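PDB 2J4D: cryptochrome DASH, chloroplastic/mitochondrial from Arabidopsis thaliana, which repairs cyclobutane pyrimidine dimers in single-stranded DNA, binds FAD and a folate light antenna, and may also act as a blue-light photoreceptor. Local coordinates for residues S64-Y72 with L217-W226; V256-W264 with R300-R308. All coordinates share one frame; numbering follows the deposited sequence.

Overall arrangement
Two separate parts of the chain are described. Interaction 1 (64-72 with 217-226) lies at the periphery, its centre about 27 Å from the centre of the chain, where a loop that follows helix 194-204 runs along a strand of the parallel β-sheet of the α/β domain, away from the FAD and folate sites. Interaction 2 (256-264 with 300-308) is buried, about 17 Å from the chain centre, and pairs two helices near the FAD: the side chain of I302 is about 7 Å from the bound cofactor. The centres of the two contacts are about 30 Å apart and their nearest atoms about 14 Å, with no touch; along the chain they follow in series.

Interaction 1: residues S64-Y72 with L217-W226; sequences SSDTILPVY and LGPTPSVDDW
The indole of W226 meets L69 obliquely, CD1 of the leucine lying 3.8 Å from CZ3 of the ring, while CB of V223 sits over the rim of one indole face. L69 holds its CG anti to the backbone N (chi1 173°), which brings the methyl CD1 out to W226 and to CG2 of V223, 4.2 Å from L69 CD1. CB of L69 packs against P221, 3.9 Å from CD of that proline. From segment 64-72, T67 also meets P221: its methyl CG2 rests 3.4 Å from P221 N and close to the carbonyl of P219, whereas its OG1 turns to the carboxylate of D66. A single hydrogen bond joins the two backbones, from I68 N to P219 O at 3.2 Å, in the sense of a parallel pair of strands. The next bond of that pattern is blocked, since P221 has no N-H; the carbonyl of I68 is buried without a hydrogen-bond partner and meets instead CA of T220, 3.2 Å from I68 O, in a CA-H...O contact. F134 of helix 123-134 also packs on L69, P221 and V223. The loop, with a cis peptide before P219, thus lies beside strand 67-74 of the five-stranded parallel sheet of the photolyase α/β domain, whose 3-2-1-4-5 strand order is that of a Rossmann-like fold.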
ATOM      1  N   SER A  64      22.349  17.806   0.487  1.00 24.88           N
ATOM      2  CA  SER A  64      23.260  17.941  -0.639  1.00 25.50           C
ATOM      3  C   SER A  64      22.911  19.117  -1.550  1.00 25.53           C
ATOM      4  O   SER A  64      23.337  19.162  -2.706  1.00 26.86           O
ATOM      5  CB  SER A  64      23.268  16.646  -1.448  1.00 28.99           C
ATOM      6  OG  SER A  64      22.015  16.432  -2.063  1.00 31.92           O
ATOM      7  N   SER A  65      22.150  20.069  -1.027  1.00 23.71           N
ATOM      8  CA  SER A  65      21.735  21.235  -1.800  1.00 24.57           C
ATOM      9  C   SER A  65      21.556  22.445  -0.891  1.00 26.63           C
ATOM     10  O   SER A  65      21.686  22.336   0.329  1.00 25.95           O
ATOM     11  CB  SER A  65      20.393  20.960  -2.469  1.00 24.07           C
ATOM     12  OG  SER A  65      19.365  20.921  -1.487  1.00 24.89           O
ATOM     13  N   ASP A  66      21.274  23.597  -1.490  1.00 25.81           N
ATOM     14  CA  ASP A  66      21.001  24.795  -0.704  1.00 28.60           C
ATOM     15  C   ASP A  66      19.568  25.208  -0.993  1.00 26.75           C
ATOM     16  O   ASP A  66      19.007  26.072  -0.310  1.00 27.50           O
ATOM     17  CB  ASP A  66      21.972  25.948  -1.023  1.00 30.42           C
ATOM     18  CG  ASP A  66      22.011  26.315  -2.498  1.00 34.34           C
ATOM     19  OD1 ASP A  66      20.946  26.402  -3.145  1.00 37.10           O
ATOM     20  OD2 ASP A  66      23.130  26.540  -3.009  1.00 38.44           O
ATOM     21  N   THR A  67      18.965  24.550  -1.983  1.00 25.61           N
ATOM     22  CA  THR A  67      17.589  24.836  -2.392  1.00 24.07           C
ATOM     23  C   THR A  67      16.922  23.565  -2.924  1.00 24.09           C
ATOM     24  O   THR A  67      17.524  22.822  -3.695  1.00 25.20           O
ATOM     25  CB  THR A  67      17.573  25.907  -3.497  1.00 26.34           C
ATOM     26  OG1 THR A  67      18.329  27.041  -3.061  1.00 34.20           O
ATOM     27  CG2 THR A  67      16.154  26.358  -3.791  1.00 26.52           C
ATOM     28  N   ILE A  68      15.679  23.317  -2.525  1.00 23.49           N
ATOM     29  CA  ILE A  68      14.975  22.110  -2.973  1.00 23.03           C
ATOM     30  C   ILE A  68      13.684  22.405  -3.708  1.00 19.33           C
ATOM     31  O   ILE A  68      12.919  23.267  -3.294  1.00 20.17           O
ATOM     32  CB  ILE A  68      14.576  21.198  -1.786  1.00 22.88           C
ATOM     33  CG1 ILE A  68      15.803  20.827  -0.959  1.00 22.51           C
ATOM     34  CG2 ILE A  68      13.866  19.943  -2.317  1.00 22.36           C
ATOM     35  CD1 ILE A  68      15.451  20.169   0.375  1.00 25.52           C
ATOM     36  N   LEU A  69      13.438  21.673  -4.790  1.00 20.41           N
ATOM     37  CA  LEU A  69      12.195  21.822  -5.537  1.00 20.44           C
ATOM     38  C   LEU A  69      11.462  20.475  -5.501  1.00 22.29           C
ATOM     39  O   LEU A  69      11.765  19.584  -6.286  1.00 22.08           O
ATOM     40  CB  LEU A  69      12.463  22.213  -6.997  1.00 23.01           C
ATOM     41  CG  LEU A  69      11.218  22.227  -7.890  1.00 22.08           C
ATOM     42  CD1 LEU A  69      10.147  23.106  -7.266  1.00 25.85           C
ATOM     43  CD2 LEU A  69      11.578  22.742  -9.279  1.00 26.55           C
ATOM     44  N   PRO A  70      10.514  20.305  -4.565  1.00 21.79           N
ATOM     45  CA  PRO A  70       9.746  19.054  -4.440  1.00 20.17           C
ATOM     46  C   PRO A  70       8.717  18.965  -5.566  1.00 21.35           C
ATOM     47  O   PRO A  70       7.991  19.924  -5.833  1.00 21.05           O
ATOM     48  CB  PRO A  70       9.073  19.184  -3.071  1.00 22.08           C
ATOM     49  CG  PRO A  70       9.944  20.182  -2.333  1.00 19.63           C
ATOM     50  CD  PRO A  70      10.270  21.185  -3.410  1.00 20.06           C
ATOM     51  N   VAL A  71       8.642  17.810  -6.214  1.00 19.84           N
ATOM     52  CA  VAL A  71       7.721  17.642  -7.326  1.00 19.49           C
ATOM     53  C   VAL A  71       6.972  16.317  -7.317  1.00 20.78           C
ATOM     54  O   VAL A  71       7.525  15.290  -6.932  1.00 20.89           O
ATOM     55  CB  VAL A  71       8.475  17.687  -8.674  1.00 19.87           C
ATOM     56  CG1 VAL A  71       7.483  17.641  -9.830  1.00 23.02           C
ATOM     57  CG2 VAL A  71       9.348  18.931  -8.749  1.00 24.49           C
ATOM     58  N   TYR A  72       5.709  16.356  -7.733  1.00 18.24           N
ATOM     59  CA  TYR A  72       4.929  15.137  -7.881  1.00 19.87           C
ATOM     60  C   TYR A  72       4.324  15.239  -9.270  1.00 21.06           C
ATOM     61  O   TYR A  72       3.744  16.271  -9.627  1.00 20.55           O
ATOM     62  CB  TYR A  72       3.791  15.003  -6.871  1.00 18.54           C
ATOM     63  CG  TYR A  72       2.987  13.736  -7.117  1.00 19.77           C
ATOM     64  CD1 TYR A  72       3.441  12.494  -6.664  1.00 21.54           C
ATOM     65  CD2 TYR A  72       1.814  13.768  -7.873  1.00 21.14           C
ATOM     66  CE1 TYR A  72       2.747  11.316  -6.963  1.00 21.28           C
ATOM     67  CE2 TYR A  72       1.111  12.598  -8.178  1.00 19.19           C
ATOM     68  CZ  TYR A  72       1.583  11.380  -7.724  1.00 24.52           C
ATOM     69  OH  TYR A  72       0.899  10.232  -8.047  1.00 24.88           O
ATOM     70  N   LEU A 217      13.307  23.174   6.168  1.00 22.29           N
ATOM     71  CA  LEU A 217      13.862  22.544   4.971  1.00 22.97           C
ATOM     72  C   LEU A 217      13.992  23.471   3.768  1.00 24.74           C
ATOM     73  O   LEU A 217      14.582  23.091   2.751  1.00 26.56           O
ATOM     74  CB  LEU A 217      12.990  21.352   4.573  1.00 19.34           C
ATOM     75  CG  LEU A 217      12.897  20.181   5.552  1.00 22.37           C
ATOM     76  CD1 LEU A 217      11.801  19.222   5.091  1.00 20.72           C
ATOM     77  CD2 LEU A 217      14.235  19.470   5.629  1.00 26.34           C
ATOM     78  N   GLY A 218      13.419  24.669   3.871  1.00 23.48           N
ATOM     79  CA  GLY A 218      13.475  25.619   2.774  1.00 23.18           C
ATOM     80  C   GLY A 218      14.867  26.166   2.507  1.00 25.21           C
ATOM     81  O   GLY A 218      15.824  25.822   3.204  1.00 24.92           O
ATOM     82  N   PRO A 219      15.009  27.053   1.515  1.00 25.10           N
ATOM     83  CA  PRO A 219      13.943  27.559   0.652  1.00 24.93           C
ATOM     84  C   PRO A 219      13.814  26.744  -0.632  1.00 26.29           C
ATOM     85  O   PRO A 219      14.607  25.839  -0.890  1.00 23.88           O
ATOM     86  CB  PRO A 219      14.414  28.975   0.354  1.00 23.10           C
ATOM     87  CG  PRO A 219      15.885  28.743   0.133  1.00 27.50           C
ATOM     88  CD  PRO A 219      16.272  27.767   1.247  1.00 27.57           C
ATOM     89  N   THR A 220      12.811  27.088  -1.429  1.00 25.29           N
ATOM     90  CA  THR A 220      12.584  26.444  -2.715  1.00 27.78           C
ATOM     91  C   THR A 220      12.971  27.497  -3.744  1.00 29.62           C
ATOM     92  O   THR A 220      13.230  28.649  -3.393  1.00 26.92           O
ATOM     93  CB  THR A 220      11.104  26.144  -2.948  1.00 26.07           C
ATOM     94  OG1 THR A 220      10.392  27.385  -3.049  1.00 27.41           O
ATOM     95  CG2 THR A 220      10.528  25.320  -1.801  1.00 26.92           C
ATOM     96  N   PRO A 221      13.035  27.117  -5.030  1.00 31.37           N
ATOM     97  CA  PRO A 221      13.391  28.135  -6.021  1.00 30.69           C
ATOM     98  C   PRO A 221      12.152  29.010  -6.150  1.00 31.34           C
ATOM     99  O   PRO A 221      11.096  28.673  -5.609  1.00 28.77           O
ATOM    100  CB  PRO A 221      13.632  27.322  -7.294  1.00 31.34           C
ATOM    101  CG  PRO A 221      14.022  25.967  -6.775  1.00 31.69           C
ATOM    102  CD  PRO A 221      13.066  25.770  -5.624  1.00 30.41           C
ATOM    103  N   SER A 222      12.271  30.131  -6.850  1.00 30.52           N
ATOM    104  CA  SER A 222      11.120  30.993  -7.043  1.00 32.48           C
ATOM    105  C   SER A 222      10.249  30.312  -8.097  1.00 33.04           C
ATOM    106  O   SER A 222      10.690  30.069  -9.220  1.00 34.15           O
ATOM    107  CB  SER A 222      11.555  32.375  -7.532  1.00 34.84           C
ATOM    108  OG  SER A 222      10.424  33.215  -7.691  1.00 41.19           O
ATOM    109  N   VAL A 223       9.015  29.998  -7.732  1.00 33.58           N
ATOM    110  CA  VAL A 223       8.100  29.326  -8.639  1.00 33.70           C
ATOM    111  C   VAL A 223       6.848  30.158  -8.828  1.00 34.60           C
ATOM    112  O   VAL A 223       6.226  30.580  -7.859  1.00 35.08           O
ATOM    113  CB  VAL A 223       7.715  27.936  -8.087  1.00 32.56           C
ATOM    114  CG1 VAL A 223       6.570  27.340  -8.896  1.00 32.11           C
ATOM    115  CG2 VAL A 223       8.931  27.021  -8.124  1.00 34.35           C
ATOM    116  N   ASP A 224       6.474  30.381 -10.081  1.00 38.65           N
ATOM    117  CA  ASP A 224       5.295  31.180 -10.384  1.00 40.59           C
ATOM    118  C   ASP A 224       3.981  30.428 -10.194  1.00 39.00           C
ATOM    119  O   ASP A 224       2.985  31.015  -9.768  1.00 38.48           O
ATOM    120  CB  ASP A 224       5.386  31.727 -11.814  1.00 45.87           C
ATOM    121  CG  ASP A 224       6.645  32.559 -12.042  1.00 52.74           C
ATOM    122  OD1 ASP A 224       6.987  33.385 -11.164  1.00 55.46           O
ATOM    123  OD2 ASP A 224       7.289  32.395 -13.100  1.00 57.84           O
ATOM    124  N   ASP A 225       3.968  29.136 -10.502  1.00 36.41           N
ATOM    125  CA  ASP A 225       2.751  28.345 -10.343  1.00 33.76           C
ATOM    126  C   ASP A 225       3.068  26.968  -9.783  1.00 33.02           C
ATOM    127  O   ASP A 225       3.633  26.120 -10.481  1.00 28.31           O
ATOM    128  CB  ASP A 225       2.033  28.212 -11.689  1.00 38.48           C
ATOM    129  CG  ASP A 225       0.744  27.416 -11.593  1.00 40.82           C
ATOM    130  OD1 ASP A 225       0.218  27.227 -10.475  1.00 43.32           O
ATOM    131  OD2 ASP A 225       0.246  26.981 -12.653  1.00 47.31           O
ATOM    132  N   TRP A 226       2.700  26.752  -8.521  1.00 30.44           N
ATOM    133  CA  TRP A 226       2.956  25.479  -7.856  1.00 29.62           C
ATOM    134  C   TRP A 226       2.024  24.364  -8.302  1.00 29.24           C
ATOM    135  O   TRP A 226       2.260  23.197  -7.991  1.00 30.70           O
ATOM    136  CB  TRP A 226       2.903  25.650  -6.332  1.00 28.69           C
ATOM    137  CG  TRP A 226       4.105  26.383  -5.818  1.00 27.86           C
ATOM    138  CD1 TRP A 226       4.245  27.736  -5.662  1.00 30.80           C
ATOM    139  CD2 TRP A 226       5.376  25.812  -5.498  1.00 26.64           C
ATOM    140  NE1 TRP A 226       5.525  28.040  -5.274  1.00 32.04           N
ATOM    141  CE2 TRP A 226       6.242  26.877  -5.164  1.00 30.44           C
ATOM    142  CE3 TRP A 226       5.871  24.501  -5.467  1.00 23.56           C
ATOM    143  CZ2 TRP A 226       7.577  26.671  -4.802  1.00 29.03           C
ATOM    144  CZ3 TRP A 226       7.197  24.296  -5.108  1.00 26.69           C
ATOM    145  CH2 TRP A 226       8.035  25.375  -4.781  1.00 27.00           C
TER

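Interaction 2: residues V256-W264 with R300-R308; sequences VGRVFEYFW and RFIYEEVQR
Helices 256-264 and 300-308 run in roughly the same direction, crossing at -27° with their axes 11.1 Å apart; the backbones come nearest at V259 with I302 and at F263 with V306. At the amino-terminal end, V256 and V259 lean obliquely on the ring of F301, CG2 of V259 lying 3.9 Å from CE2 of that phenylalanine. One turn on, F263 reaches between I302, E305 and V306. The edge of its ring meets CB of E305, and its CE2 comes within 3.6 Å of V306 CG2. The polar end is built round E305, bent at chi2 to bring its carboxylate to the indole N-H edge of W264 and the end of the R308 guanidinium. E305 OE1 accepts from W264 NE1 at 3.0 Å, nearly along its C-O axis; the bond, at 145° and tilted from the indole plane, is less than straight. R308 grips the same carboxylate end-on: its NH1 lies 2.6 Å from E305 OE2, and its NH2 donates to OE1. OE2 lies in the guanidinium plane but NH1 comes from above that of the carboxylate, so the two flat groups are not coplanar. The bend of R308 at chi3 lays the guanidinium over the indole, the two planes 15° apart and NH2 offset toward the rim of the ring. Two donors on OE1, with NH1 and the hydroxyl of Y26 on OE2, would be expected to keep E305 ionised and hold its carboxylate in place. F263 also meets the ring of F288, a probable FAD-binding residue, and I302 packs on L292 and L326. This pair of near-parallel helices, apolar at one end and joined by a Trp-Glu-Arg cluster at the other, belongs to the helical FAD-binding part of the photolyase/cryptochrome fold.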
ATOM      1  N   VAL A 256      -0.230   8.872  10.555  1.00 17.48           N
ATOM      2  CA  VAL A 256       0.371   8.806  11.880  1.00 20.49           C
ATOM      3  C   VAL A 256      -0.748   8.879  12.918  1.00 19.99           C
ATOM      4  O   VAL A 256      -0.601   8.404  14.041  1.00 20.38           O
ATOM      5  CB  VAL A 256       1.416   9.928  12.110  1.00 18.75           C
ATOM      6  CG1 VAL A 256       2.499   9.845  11.025  1.00 17.72           C
ATOM      7  CG2 VAL A 256       0.754  11.280  12.117  1.00 17.85           C
ATOM      8  N   GLY A 257      -1.880   9.454  12.522  1.00 21.55           N
ATOM      9  CA  GLY A 257      -3.015   9.527  13.423  1.00 18.98           C
ATOM     10  C   GLY A 257      -3.544   8.127  13.699  1.00 19.67           C
ATOM     11  O   GLY A 257      -3.960   7.827  14.820  1.00 20.00           O
ATOM     12  N   ARG A 258      -3.526   7.263  12.680  1.00 18.12           N
ATOM     13  CA  ARG A 258      -4.004   5.887  12.844  1.00 17.15           C
ATOM     14  C   ARG A 258      -3.031   5.065  13.684  1.00 18.40           C
ATOM     15  O   ARG A 258      -3.453   4.198  14.455  1.00 18.42           O
ATOM     16  CB  ARG A 258      -4.233   5.225  11.475  1.00 17.39           C
ATOM     17  CG  ARG A 258      -4.637   3.744  11.531  1.00 13.94           C
ATOM     18  CD  ARG A 258      -5.887   3.488  12.396  1.00 16.30           C
ATOM     19  NE  ARG A 258      -6.139   2.054  12.511  1.00 19.79           N
ATOM     20  CZ  ARG A 258      -7.156   1.503  13.171  1.00 18.40           C
ATOM     21  NH1 ARG A 258      -8.049   2.264  13.796  1.00 20.40           N
ATOM     22  NH2 ARG A 258      -7.279   0.180  13.199  1.00 17.20           N
ATOM     23  N   VAL A 259      -1.729   5.321  13.533  1.00 17.24           N
ATOM     24  CA  VAL A 259      -0.744   4.601  14.336  1.00 18.96           C
ATOM     25  C   VAL A 259      -1.011   4.989  15.799  1.00 20.24           C
ATOM     26  O   VAL A 259      -1.051   4.138  16.689  1.00 19.57           O
ATOM     27  CB  VAL A 259       0.711   4.980  13.944  1.00 17.94           C
ATOM     28  CG1 VAL A 259       1.686   4.396  14.944  1.00 19.45           C
ATOM     29  CG2 VAL A 259       1.039   4.413  12.563  1.00 18.44           C
ATOM     30  N   PHE A 260      -1.212   6.278  16.038  1.00 18.65           N
ATOM     31  CA  PHE A 260      -1.507   6.751  17.386  1.00 22.07           C
ATOM     32  C   PHE A 260      -2.811   6.127  17.895  1.00 21.33           C
ATOM     33  O   PHE A 260      -2.889   5.620  19.014  1.00 19.97           O
ATOM     34  CB  PHE A 260      -1.644   8.274  17.374  1.00 20.50           C
ATOM     35  CG  PHE A 260      -2.229   8.842  18.628  1.00 24.29           C
ATOM     36  CD1 PHE A 260      -1.471   8.936  19.790  1.00 23.21           C
ATOM     37  CD2 PHE A 260      -3.557   9.264  18.652  1.00 23.80           C
ATOM     38  CE1 PHE A 260      -2.025   9.441  20.961  1.00 28.18           C
ATOM     39  CE2 PHE A 260      -4.123   9.775  19.823  1.00 26.70           C
ATOM     40  CZ  PHE A 260      -3.355   9.863  20.977  1.00 27.21           C
ATOM     41  N   GLU A 261      -3.835   6.157  17.055  1.00 20.59           N
ATOM     42  CA  GLU A 261      -5.143   5.630  17.425  1.00 22.81           C
ATOM     43  C   GLU A 261      -5.158   4.146  17.800  1.00 23.25           C
ATOM     44  O   GLU A 261      -5.701   3.757  18.840  1.00 20.81           O
ATOM     45  CB  GLU A 261      -6.128   5.878  16.284  1.00 21.85           C
ATOM     46  CG  GLU A 261      -7.533   5.390  16.558  1.00 25.18           C
ATOM     47  CD  GLU A 261      -8.470   5.691  15.409  1.00 27.10           C
ATOM     48  OE1 GLU A 261      -8.435   4.961  14.393  1.00 25.97           O
ATOM     49  OE2 GLU A 261      -9.226   6.677  15.516  1.00 30.13           O
ATOM     50  N   TYR A 262      -4.554   3.323  16.951  1.00 21.46           N
ATOM     51  CA  TYR A 262      -4.524   1.885  17.169  1.00 22.22           C
ATOM     52  C   TYR A 262      -3.607   1.476  18.318  1.00 21.82           C
ATOM     53  O   TYR A 262      -3.987   0.676  19.174  1.00 21.59           O
ATOM     54  CB  TYR A 262      -4.084   1.173  15.885  1.00 19.18           C
ATOM     55  CG  TYR A 262      -4.246  -0.327  15.955  1.00 22.33           C
ATOM     56  CD1 TYR A 262      -5.513  -0.908  15.960  1.00 21.18           C
ATOM     57  CD2 TYR A 262      -3.135  -1.163  16.070  1.00 21.05           C
ATOM     58  CE1 TYR A 262      -5.673  -2.291  16.087  1.00 22.67           C
ATOM     59  CE2 TYR A 262      -3.284  -2.547  16.198  1.00 24.78           C
ATOM     60  CZ  TYR A 262      -4.558  -3.099  16.208  1.00 22.61           C
ATOM     61  OH  TYR A 262      -4.712  -4.456  16.366  1.00 25.47           O
ATOM     62  N   PHE A 263      -2.401   2.028  18.336  1.00 22.74           N
ATOM     63  CA  PHE A 263      -1.430   1.710  19.371  1.00 21.99           C
ATOM     64  C   PHE A 263      -1.735   2.310  20.736  1.00 24.55           C
ATOM     65  O   PHE A 263      -1.855   1.599  21.735  1.00 24.11           O
ATOM     66  CB  PHE A 263      -0.029   2.212  18.981  1.00 20.53           C
ATOM     67  CG  PHE A 263       0.682   1.359  17.971  1.00 18.54           C
ATOM     68  CD1 PHE A 263       0.007   0.369  17.263  1.00 18.36           C
ATOM     69  CD2 PHE A 263       2.029   1.570  17.707  1.00 19.42           C
ATOM     70  CE1 PHE A 263       0.666  -0.401  16.301  1.00 22.15           C
ATOM     71  CE2 PHE A 263       2.702   0.807  16.745  1.00 20.05           C
ATOM     72  CZ  PHE A 263       2.019  -0.178  16.042  1.00 19.51           C
ATOM     73  N   TRP A 264      -1.856   3.632  20.759  1.00 23.56           N
ATOM     74  CA  TRP A 264      -2.014   4.353  22.005  1.00 24.46           C
ATOM     75  C   TRP A 264      -3.400   4.688  22.526  1.00 26.24           C
ATOM     76  O   TRP A 264      -3.760   4.268  23.626  1.00 25.26           O
ATOM     77  CB  TRP A 264      -1.159   5.617  21.927  1.00 24.48           C
ATOM     78  CG  TRP A 264       0.278   5.319  21.539  1.00 24.50           C
ATOM     79  CD1 TRP A 264       0.834   5.399  20.284  1.00 24.09           C
ATOM     80  CD2 TRP A 264       1.315   4.839  22.405  1.00 21.55           C
ATOM     81  NE1 TRP A 264       2.152   4.996  20.323  1.00 22.10           N
ATOM     82  CE2 TRP A 264       2.472   4.646  21.611  1.00 21.14           C
ATOM     83  CE3 TRP A 264       1.378   4.549  23.779  1.00 25.05           C
ATOM     84  CZ2 TRP A 264       3.683   4.179  22.146  1.00 19.29           C
ATOM     85  CZ3 TRP A 264       2.587   4.083  24.314  1.00 23.36           C
ATOM     86  CH2 TRP A 264       3.719   3.904  23.497  1.00 23.18           C
ATOM     87  N   ARG A 300      10.001   1.863   9.542  1.00 17.49           N
ATOM     88  CA  ARG A 300      10.997   2.185  10.555  1.00 19.44           C
ATOM     89  C   ARG A 300      10.327   3.014  11.631  1.00 19.62           C
ATOM     90  O   ARG A 300      10.619   2.854  12.815  1.00 20.95           O
ATOM     91  CB  ARG A 300      12.199   2.922   9.953  1.00 20.67           C
ATOM     92  CG  ARG A 300      13.028   2.013   9.066  1.00 26.66           C
ATOM     93  CD  ARG A 300      14.330   2.649   8.630  1.00 29.08           C
ATOM     94  NE  ARG A 300      14.118   3.917   7.942  1.00 30.80           N
ATOM     95  CZ  ARG A 300      14.917   4.384   6.989  1.00 36.91           C
ATOM     96  NH1 ARG A 300      15.979   3.681   6.613  1.00 37.92           N
ATOM     97  NH2 ARG A 300      14.653   5.547   6.405  1.00 35.48           N
ATOM     98  N   PHE A 301       9.419   3.893  11.217  1.00 19.37           N
ATOM     99  CA  PHE A 301       8.662   4.712  12.164  1.00 18.01           C
ATOM    100  C   PHE A 301       7.769   3.798  13.014  1.00 19.02           C
ATOM    101  O   PHE A 301       7.751   3.889  14.246  1.00 17.46           O
ATOM    102  CB  PHE A 301       7.800   5.723  11.398  1.00 19.30           C
ATOM    103  CG  PHE A 301       6.672   6.299  12.205  1.00 18.25           C
ATOM    104  CD1 PHE A 301       6.924   7.106  13.311  1.00 20.20           C
ATOM    105  CD2 PHE A 301       5.350   6.026  11.865  1.00 20.43           C
ATOM    106  CE1 PHE A 301       5.877   7.630  14.064  1.00 21.62           C
ATOM    107  CE2 PHE A 301       4.294   6.547  12.616  1.00 20.44           C
ATOM    108  CZ  PHE A 301       4.558   7.351  13.718  1.00 20.15           C
ATOM    109  N   ILE A 302       7.035   2.909  12.353  1.00 16.11           N
ATOM    110  CA  ILE A 302       6.147   1.993  13.069  1.00 18.34           C
ATOM    111  C   ILE A 302       6.926   1.168  14.094  1.00 20.30           C
ATOM    112  O   ILE A 302       6.471   0.981  15.226  1.00 17.80           O
ATOM    113  CB  ILE A 302       5.407   1.039  12.093  1.00 17.83           C
ATOM    114  CG1 ILE A 302       4.456   1.847  11.201  1.00 16.62           C
ATOM    115  CG2 ILE A 302       4.599  -0.014  12.888  1.00 16.00           C
ATOM    116  CD1 ILE A 302       3.922   1.079   9.995  1.00 19.20           C
ATOM    117  N   TYR A 303       8.102   0.689  13.701  1.00 18.27           N
ATOM    118  CA  TYR A 303       8.938  -0.107  14.599  1.00 19.98           C
ATOM    119  C   TYR A 303       9.319   0.676  15.857  1.00 19.61           C
ATOM    120  O   TYR A 303       9.269   0.151  16.972  1.00 18.87           O
ATOM    121  CB  TYR A 303      10.207  -0.567  13.874  1.00 17.73           C
ATOM    122  CG  TYR A 303      11.170  -1.315  14.766  1.00 20.29           C
ATOM    123  CD1 TYR A 303      10.811  -2.528  15.353  1.00 23.80           C
ATOM    124  CD2 TYR A 303      12.441  -0.805  15.037  1.00 21.14           C
ATOM    125  CE1 TYR A 303      11.697  -3.218  16.195  1.00 26.94           C
ATOM    126  CE2 TYR A 303      13.331  -1.488  15.875  1.00 22.01           C
ATOM    127  CZ  TYR A 303      12.949  -2.687  16.448  1.00 26.23           C
ATOM    128  OH  TYR A 303      13.812  -3.348  17.290  1.00 28.05           O
ATOM    129  N   GLU A 304       9.701   1.933  15.686  1.00 20.51           N
ATOM    130  CA  GLU A 304      10.069   2.736  16.839  1.00 20.26           C
ATOM    131  C   GLU A 304       8.875   2.973  17.751  1.00 21.38           C
ATOM    132  O   GLU A 304       9.036   3.051  18.965  1.00 22.33           O
ATOM    133  CB  GLU A 304      10.688   4.061  16.394  1.00 25.25           C
ATOM    134  CG  GLU A 304      12.102   3.882  15.865  1.00 31.46           C
ATOM    135  CD  GLU A 304      12.879   5.183  15.775  1.00 38.35           C
ATOM    136  OE1 GLU A 304      13.194   5.609  14.649  1.00 36.26           O
ATOM    137  OE2 GLU A 304      13.173   5.777  16.836  1.00 42.38           O
ATOM    138  N   GLU A 305       7.680   3.079  17.173  1.00 18.60           N
ATOM    139  CA  GLU A 305       6.474   3.278  17.973  1.00 17.45           C
ATOM    140  C   GLU A 305       6.186   1.993  18.746  1.00 18.45           C
ATOM    141  O   GLU A 305       5.770   2.036  19.911  1.00 19.12           O
ATOM    142  CB  GLU A 305       5.290   3.638  17.073  1.00 16.84           C
ATOM    143  CG  GLU A 305       5.344   5.059  16.541  1.00 19.51           C
ATOM    144  CD  GLU A 305       5.192   6.098  17.644  1.00 23.77           C
ATOM    145  OE1 GLU A 305       4.166   6.070  18.354  1.00 24.70           O
ATOM    146  OE2 GLU A 305       6.097   6.945  17.801  1.00 28.64           O
ATOM    147  N   VAL A 306       6.404   0.851  18.096  1.00 16.25           N
ATOM    148  CA  VAL A 306       6.212  -0.449  18.747  1.00 19.19           C
ATOM    149  C   VAL A 306       7.221  -0.599  19.901  1.00 20.57           C
ATOM    150  O   VAL A 306       6.886  -1.114  20.974  1.00 21.99           O
ATOM    151  CB  VAL A 306       6.417  -1.620  17.749  1.00 20.17           C
ATOM    152  CG1 VAL A 306       6.495  -2.948  18.504  1.00 20.71           C
ATOM    153  CG2 VAL A 306       5.268  -1.667  16.749  1.00 20.89           C
ATOM    154  N   GLN A 307       8.455  -0.157  19.682  1.00 20.52           N
ATOM    155  CA  GLN A 307       9.473  -0.241  20.730  1.00 22.95           C
ATOM    156  C   GLN A 307       9.044   0.581  21.935  1.00 20.61           C
ATOM    157  O   GLN A 307       9.185   0.150  23.083  1.00 20.40           O
ATOM    158  CB  GLN A 307      10.816   0.304  20.240  1.00 25.72           C
ATOM    159  CG  GLN A 307      11.574  -0.574  19.257  1.00 25.11           C
ATOM    160  CD  GLN A 307      12.877   0.086  18.837  1.00 33.09           C
ATOM    161  OE1 GLN A 307      12.882   1.198  18.286  1.00 26.81           O
ATOM    162  NE2 GLN A 307      13.992  -0.587  19.105  1.00 32.61           N
ATOM    163  N   ARG A 308       8.538   1.782  21.677  1.00 20.13           N
ATOM    164  CA  ARG A 308       8.104   2.640  22.765  1.00 20.04           C
ATOM    165  C   ARG A 308       6.922   2.009  23.496  1.00 22.51           C
ATOM    166  O   ARG A 308       6.840   2.061  24.730  1.00 21.45           O
ATOM    167  CB  ARG A 308       7.736   4.036  22.251  1.00 23.60           C
ATOM    168  CG  ARG A 308       7.538   5.021  23.402  1.00 23.58           C
ATOM    169  CD  ARG A 308       7.551   6.483  22.972  1.00 29.10           C
ATOM    170  NE  ARG A 308       6.243   6.941  22.519  1.00 32.57           N
ATOM    171  CZ  ARG A 308       5.876   6.989  21.248  1.00 32.66           C
ATOM    172  NH1 ARG A 308       6.729   6.610  20.307  1.00 34.00           N
ATOM    173  NH2 ARG A 308       4.661   7.415  20.920  1.00 30.60           N
TER